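Local coordinates for protein HTH-type transcriptional regulator PrpR (PDB 6D2S) that regulates transcription of the enzymes that break down short-chain fatty acids through the glyoxylate and methylcitrate cycles, at residues P84-R87 and A88-A92; R149-I152 and D153-G156; C167-L170 and S171-Q174. One frame throughout, in Å; residues are numbered along the deposited sequence.

Overall arrangement
All three contacts are local, each tying one piece of chain to the next, and together they sample two helix starts and one helix end. Contact 1, mostly buried, is the first turns of helix 84-99; contact 2 is the partly buried start of helix 152-159. Both belong to the IrrE N-terminal-like domain. Contact 3, buried close to the centre of the chain, ends helix 163-170 near the boundary with the C-terminal short-chain fatty acyl coenzyme A regulator region. Contact 1 pairs two neutral amides, contact 2 caps with a carboxylate, and contact 3 uses hydroxyls and an arginine. Contacts 2 and 3 touch, whereas contact 1 stays about 18 Å from contact 3, centre to centre.

Contact 1 (P84-R87 and A88-A92); sequences PGQR and AFQIA
Gln86 joins Gln90 and Phe89 in a contact within one helix, along the opening turns of helix 84-99, directly after strand 75-79 and its connecting loop. Four backbone bonds of the i to i+4 kind carry the turns, running from Ala88 N to Pro84 O, Phe89 N to Gly85 O, Gln90 N to Gln86 O and Ile91 N to Arg87 O. A side-chain rung is added on one flank: Gln90 NE2 donates to Gln86 OE1 over 3.3 Å. The acceptor lies in the plane of the Gln90 amide, although the two amide planes are 61° apart. Both glutamines bend at chi2, which brings their amides together beside the helix. Lys66 makes a weak bond to the same Gln86 OE1, and Arg67 NH1 holds Gln90 OE1. The other arm of the Gln86 amide lies alongside Phe89, with NE2 3.3 Å from Phe89 CB and 3.5 Å from Phe89 CG, the amide and ring planes 40° apart. Ile91 folds CG1 back to 3.2 Å from Arg87 O. Arg87 is extended from CG to NE, and its guanidinium bonds to His80 O and Leu82 O. These are the first turns of an alpha-helix that packs against helices 39-51 and 116-135 and strand 75-79 in the IrrE N-terminal-like domain.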
loop_
_atom_site.group_PDB
_atom_site.type_symbol
_atom_site.label_atom_id
_atom_site.label_comp_id
_atom_site.label_asym_id
_atom_site.label_seq_id
_atom_site.Cartn_x
_atom_site.Cartn_y
_atom_site.Cartn_z
ATOM N N PRO A 84 -14.437 6.087 -2.745
ATOM C CA PRO A 84 -14.727 5.206 -1.598
ATOM C C PRO A 84 -13.525 4.433 -1.082
ATOM O O PRO A 84 -13.368 4.275 0.138
ATOM C CB PRO A 84 -15.809 4.272 -2.155
ATOM C CG PRO A 84 -16.529 5.130 -3.164
ATOM C CD PRO A 84 -15.437 5.943 -3.822
ATOM N N GLY A 85 -12.656 3.959 -1.974
ATOM C CA GLY A 85 -11.501 3.207 -1.515
ATOM C C GLY A 85 -10.565 4.044 -0.666
ATOM O O GLY A 85 -10.047 3.576 0.353
ATOM N N GLN A 86 -10.324 5.293 -1.079
ATOM C CA GLN A 86 -9.459 6.164 -0.283
ATOM C C GLN A 86 -10.157 6.670 0.971
ATOM O O GLN A 86 -9.501 6.865 1.998
ATOM C CB GLN A 86 -8.961 7.348 -1.116
ATOM C CG GLN A 86 -7.518 7.174 -1.587
ATOM C CD GLN A 86 -6.551 6.844 -0.443
ATOM O OE1 GLN A 86 -6.220 7.699 0.389
ATOM N NE2 GLN A 86 -6.100 5.595 -0.400
ATOM N N ARG A 87 -11.470 6.907 0.914
ATOM C CA ARG A 87 -12.200 7.174 2.153
ATOM C C ARG A 87 -11.984 6.041 3.151
ATOM O O ARG A 87 -11.655 6.275 4.318
ATOM C CB ARG A 87 -13.690 7.360 1.864
ATOM C CG ARG A 87 -13.995 8.598 1.031
ATOM C CD ARG A 87 -15.488 8.743 0.745
ATOM N NE ARG A 87 -15.747 9.906 -0.104
ATOM C CZ ARG A 87 -16.954 10.427 -0.319
ATOM N NH1 ARG A 87 -18.021 9.894 0.264
ATOM N NH2 ARG A 87 -17.095 11.491 -1.104
ATOM N N ALA A 88 -12.168 4.799 2.704
ATOM C CA ALA A 88 -11.933 3.659 3.581
ATOM C C ALA A 88 -10.501 3.655 4.099
ATOM O O ALA A 88 -10.259 3.400 5.289
ATOM C CB ALA A 88 -12.224 2.353 2.837
ATOM N N PHE A 89 -9.538 3.926 3.214
ATOM C CA PHE A 89 -8.131 3.925 3.624
ATOM C C PHE A 89 -7.877 4.927 4.748
ATOM O O PHE A 89 -7.181 4.618 5.727
ATOM C CB PHE A 89 -7.243 4.225 2.414
ATOM C CG PHE A 89 -5.783 4.005 2.670
ATOM C CD1 PHE A 89 -5.196 2.777 2.386
ATOM C CD2 PHE A 89 -5.002 5.030 3.155
ATOM C CE1 PHE A 89 -3.843 2.579 2.601
ATOM C CE2 PHE A 89 -3.644 4.844 3.389
ATOM C CZ PHE A 89 -3.069 3.622 3.110
ATOM N N GLN A 90 -8.449 6.123 4.634
ATOM C CA GLN A 90 -8.283 7.126 5.681
ATOM C C GLN A 90 -8.902 6.671 6.995
ATOM O O GLN A 90 -8.321 6.878 8.065
ATOM C CB GLN A 90 -8.911 8.449 5.244
ATOM C CG GLN A 90 -8.203 9.091 4.079
ATOM C CD GLN A 90 -6.724 9.295 4.353
ATOM O OE1 GLN A 90 -6.348 9.876 5.372
ATOM N NE2 GLN A 90 -5.878 8.835 3.434
ATOM N N ILE A 91 -10.109 6.099 6.938
ATOM C CA ILE A 91 -10.789 5.681 8.158
ATOM C C ILE A 91 -10.023 4.557 8.828
ATOM O O ILE A 91 -9.860 4.539 10.056
ATOM C CB ILE A 91 -12.240 5.263 7.848
ATOM C CG1 ILE A 91 -12.998 6.428 7.212
ATOM C CG2 ILE A 91 -12.936 4.787 9.131
ATOM C CD1 ILE A 91 -14.288 5.980 6.440
ATOM N N ALA A 92 -9.537 3.597 8.036
ATOM C CA ALA A 92 -8.796 2.487 8.618
ATOM C C ALA A 92 -7.450 2.944 9.168
ATOM O O ALA A 92 -6.965 2.381 10.159
ATOM C CB ALA A 92 -8.611 1.375 7.567
#

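Contact 2 (R149-I152 and D153-G156); sequences RYDI and DLLG
Tyr150 meets Leu155 through its backbone, Tyr150 C lying 4.3 Å from Leu155 CD1, just after Arg149, whose positive phi makes it the C-prime residue of the Schellman motif that closes helix 138-147, with Tyr150 N bonded to Ala145 O and Arg149 N to Glu146 O. The Tyr150 hydroxyl is engaged by Glu146 and by the backbone of Ile181. Asp151 comes next, and its carboxylate turns onto the new helix. With CG anti to the backbone N (chi1 -170°), OD2 reaches Leu154 N at 3.0 Å in an almost straight bond of 170°; the donor stands above the carboxylate plane. OD1 and CG lie against the Leu154 side chain, where Asp151 CG is 3.7 Å from Leu154 CG, and thus apolar carbon lines one side of the charged group. Asp151 OD2 also lies 4.4 Å from Asp153 OD2, a like-charge pair probably eased by the salt bridge of Asp153 OD1 to Lys245 and by the helix start. Asp151 O accepts from Leu155 N, a bond that begins the helical series, while Leu155 CG sits 3.3 Å from Asp151 O. Ile152 follows, its O accepting from Gly156 N at 2.9 Å. Tyr277 OH bonds to Ile152 N, and the Ile152 side chain packs on Phe163 and Val166 of helix 163-170. Asp151 is thus the N-cap of helix 152-159, whose first turn follows the Schellman end of the helix before it.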
loop_
_atom_site.group_PDB
_atom_site.type_symbol
_atom_site.label_atom_id
_atom_site.label_comp_id
_atom_site.label_asym_id
_atom_site.label_seq_id
_atom_site.Cartn_x
_atom_site.Cartn_y
_atom_site.Cartn_z
ATOM N N ARG A 149 -4.167 -13.638 -11.729
ATOM C CA ARG A 149 -2.810 -13.646 -12.269
ATOM C C ARG A 149 -2.138 -12.292 -12.070
ATOM O O ARG A 149 -1.473 -11.757 -12.963
ATOM C CB ARG A 149 -2.811 -14.062 -13.746
ATOM C CG ARG A 149 -3.380 -15.460 -13.996
ATOM C CD ARG A 149 -2.654 -16.484 -13.134
ATOM N NE ARG A 149 -2.899 -17.861 -13.553
ATOM C CZ ARG A 149 -2.550 -18.925 -12.837
ATOM N NH1 ARG A 149 -1.959 -18.763 -11.657
ATOM N NH2 ARG A 149 -2.790 -20.147 -13.292
ATOM N N TYR A 150 -2.326 -11.726 -10.879
ATOM C CA TYR A 150 -1.622 -10.516 -10.456
ATOM C C TYR A 150 -1.925 -9.324 -11.359
ATOM O O TYR A 150 -1.129 -8.393 -11.458
ATOM C CB TYR A 150 -0.110 -10.767 -10.367
ATOM C CG TYR A 150 0.240 -11.642 -9.178
ATOM C CD1 TYR A 150 0.112 -13.019 -9.250
ATOM C CD2 TYR A 150 0.671 -11.083 -7.977
ATOM C CE1 TYR A 150 0.413 -13.827 -8.168
ATOM C CE2 TYR A 150 0.985 -11.888 -6.888
ATOM C CZ TYR A 150 0.846 -13.257 -6.989
ATOM O OH TYR A 150 1.153 -14.057 -5.912
ATOM N N ASP A 151 -3.095 -9.318 -11.995
ATOM C CA ASP A 151 -3.523 -8.160 -12.778
ATOM C C ASP A 151 -3.854 -7.009 -11.830
ATOM O O ASP A 151 -4.892 -7.029 -11.161
ATOM C CB ASP A 151 -4.733 -8.515 -13.643
ATOM C CG ASP A 151 -5.063 -7.425 -14.647
ATOM O OD1 ASP A 151 -5.245 -7.755 -15.837
ATOM O OD2 ASP A 151 -5.102 -6.235 -14.237
ATOM N N ILE A 152 -2.977 -5.998 -11.784
ATOM C CA ILE A 152 -3.102 -4.918 -10.806
ATOM C C ILE A 152 -4.393 -4.140 -11.022
ATOM O O ILE A 152 -5.068 -3.746 -10.062
ATOM C CB ILE A 152 -1.869 -3.999 -10.880
ATOM C CG1 ILE A 152 -0.593 -4.796 -10.555
ATOM C CG2 ILE A 152 -2.037 -2.809 -9.917
ATOM C CD1 ILE A 152 0.670 -4.197 -11.161
ATOM N N ASP A 153 -4.754 -3.896 -12.279
ATOM C CA ASP A 153 -5.972 -3.138 -12.566
ATOM C C ASP A 153 -7.233 -3.905 -12.167
ATOM O O ASP A 153 -8.165 -3.327 -11.589
ATOM C CB ASP A 153 -6.004 -2.779 -14.049
ATOM C CG ASP A 153 -4.938 -1.762 -14.415
ATOM O OD1 ASP A 153 -4.977 -0.644 -13.861
ATOM O OD2 ASP A 153 -4.048 -2.085 -15.230
ATOM N N LEU A 154 -7.305 -5.198 -12.494
ATOM C CA LEU A 154 -8.486 -5.965 -12.098
ATOM C C LEU A 154 -8.572 -6.118 -10.583
ATOM O O LEU A 154 -9.675 -6.111 -10.020
ATOM C CB LEU A 154 -8.490 -7.336 -12.769
ATOM C CG LEU A 154 -8.736 -7.351 -14.277
ATOM C CD1 LEU A 154 -8.880 -8.795 -14.771
ATOM C CD2 LEU A 154 -9.965 -6.525 -14.637
ATOM N N LEU A 155 -7.430 -6.287 -9.907
ATOM C CA LEU A 155 -7.438 -6.292 -8.444
ATOM C C LEU A 155 -7.958 -4.965 -7.898
ATOM O O LEU A 155 -8.746 -4.940 -6.947
ATOM C CB LEU A 155 -6.030 -6.565 -7.905
ATOM C CG LEU A 155 -5.533 -8.007 -8.036
ATOM C CD1 LEU A 155 -4.016 -8.072 -7.838
ATOM C CD2 LEU A 155 -6.256 -8.867 -7.008
ATOM N N GLY A 156 -7.519 -3.852 -8.487
ATOM C CA GLY A 156 -8.005 -2.559 -8.033
ATOM C C GLY A 156 -9.505 -2.420 -8.204
ATOM O O GLY A 156 -10.216 -1.971 -7.298
#

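Contact 3 (C167-L170 and S171-Q174); sequences CHRL and STLQ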
loop_
_atom_site.group_PDB
_atom_site.type_symbol
_atom_site.label_atom_id
_atom_site.label_comp_id
_atom_site.label_asym_id
_atom_site.label_seq_id
_atom_site.Cartn_x
_atom_site.Cartn_y
_atom_site.Cartn_z
ATOM N N CYS A 167 -0.371 -2.274 -5.704
ATOM C CA CYS A 167 1.055 -2.600 -5.830
ATOM C C CYS A 167 1.715 -2.691 -4.465
ATOM O O CYS A 167 2.496 -3.610 -4.191
ATOM C CB CYS A 167 1.784 -1.560 -6.674
ATOM S SG CYS A 167 1.428 -1.618 -8.405
ATOM N N HIS A 168 1.440 -1.722 -3.597
ATOM C CA HIS A 168 2.056 -1.781 -2.282
ATOM C C HIS A 168 1.633 -3.042 -1.550
ATOM O O HIS A 168 2.468 -3.735 -0.956
ATOM C CB HIS A 168 1.726 -0.541 -1.454
ATOM C CG HIS A 168 2.498 -0.486 -0.174
ATOM N ND1 HIS A 168 2.095 -1.151 0.965
ATOM C CD2 HIS A 168 3.679 0.104 0.133
ATOM C CE1 HIS A 168 2.981 -0.956 1.925
ATOM N NE2 HIS A 168 3.953 -0.198 1.446
ATOM N N ARG A 169 0.343 -3.385 -1.600
ATOM C CA ARG A 169 -0.090 -4.599 -0.912
ATOM C C ARG A 169 0.572 -5.846 -1.498
ATOM O O ARG A 169 0.958 -6.762 -0.756
ATOM C CB ARG A 169 -1.614 -4.735 -0.962
ATOM C CG ARG A 169 -2.126 -5.882 -0.117
ATOM C CD ARG A 169 -1.969 -5.585 1.392
ATOM N NE ARG A 169 -2.718 -6.532 2.235
ATOM C CZ ARG A 169 -2.199 -7.227 3.252
ATOM N NH1 ARG A 169 -0.908 -7.124 3.555
ATOM N NH2 ARG A 169 -2.979 -8.028 3.979
ATOM N N LEU A 170 0.692 -5.923 -2.824
ATOM C CA LEU A 170 1.364 -7.083 -3.411
ATOM C C LEU A 170 2.786 -7.217 -2.869
ATOM O O LEU A 170 3.278 -8.333 -2.646
ATOM C CB LEU A 170 1.372 -6.980 -4.943
ATOM C CG LEU A 170 0.026 -7.162 -5.657
ATOM C CD1 LEU A 170 0.142 -6.773 -7.136
ATOM C CD2 LEU A 170 -0.435 -8.621 -5.538
ATOM N N SER A 171 3.443 -6.095 -2.615
ATOM C CA SER A 171 4.812 -6.114 -2.104
ATOM C C SER A 171 4.898 -6.478 -0.622
ATOM O O SER A 171 6.014 -6.608 -0.103
ATOM C CB SER A 171 5.483 -4.754 -2.335
ATOM O OG SER A 171 5.102 -3.803 -1.345
ATOM N N THR A 172 3.773 -6.644 0.069
ATOM C CA THR A 172 3.774 -7.049 1.472
ATOM C C THR A 172 3.436 -8.521 1.679
ATOM O O THR A 172 3.319 -8.945 2.832
ATOM C CB THR A 172 2.775 -6.210 2.299
ATOM O OG1 THR A 172 1.422 -6.505 1.892
ATOM C CG2 THR A 172 3.054 -4.709 2.147
ATOM N N LEU A 173 3.233 -9.306 0.616
ATOM C CA LEU A 173 2.719 -10.671 0.775
ATOM C C LEU A 173 3.842 -11.640 1.152
ATOM O O LEU A 173 4.172 -12.578 0.427
ATOM C CB LEU A 173 1.992 -11.128 -0.491
ATOM C CG LEU A 173 0.786 -10.265 -0.873
ATOM C CD1 LEU A 173 0.026 -10.884 -2.038
ATOM C CD2 LEU A 173 -0.151 -10.027 0.328
ATOM N N GLN A 174 4.427 -11.396 2.332
ATOM C CA GLN A 174 5.472 -12.256 2.878
ATOM C C GLN A 174 5.037 -12.973 4.159
ATOM O O GLN A 174 5.872 -13.300 5.008
ATOM C CB GLN A 174 6.752 -11.452 3.127
ATOM C CG GLN A 174 7.586 -11.215 1.863
ATOM C CD GLN A 174 6.958 -10.183 0.931
ATOM O OE1 GLN A 174 6.583 -10.498 -0.195
ATOM N NE2 GLN A 174 6.839 -8.946 1.403
#
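Ser171 bonds back to His168 and Cys167 at the C-terminal end of helix 163-170, where a type I beta turn from Leu170 to Leu173 joins this helix of the IrrE-like domain to the chain that enters the C-terminal region and leads toward strand 183-189. Ser171 N completes a helical bond to Cys167 O and adds a weak one to His168 O. Its hydroxyl, set between the backbone N and the carbonyl carbon (chi1 80°), donates to that same His168 O at 2.7 Å, and OG also lies over one face of the His168 ring. Thr172 N and OG1 both donate to Arg169 O, N from above the carbonyl plane and OG1 from close to it, at 2.9 and 2.7 Å, so that two bonds satisfy one buried carbonyl. The methyl CG2 is 3.3 Å from His168 O and also approaches the imidazole obliquely, 3.8 Å from His168 CE1. Leu173, the centre of an inverse gamma turn, makes a weak bond from N to Leu170 O; its CD1 is 4.2 Å from Leu170 CD2, and its CD2 lies over one face of the Arg169 guanidinium. Gln174 NE2 then returns to Ser171 O in a nearly straight bond. It is held by Asn15 O as well, and the Gln174 side chain touches Ser199; Asn15 and Ser199 are the two residues of a sodium site. Arg169 forms a salt bridge to Asp22, and Leu136 O takes its NE. Its bend at chi2 (70°) brings NH1 to Thr172 OG1 as a donor at 2.9 Å, the oxygen sitting at the guanidinium edge, 21° out of its plane.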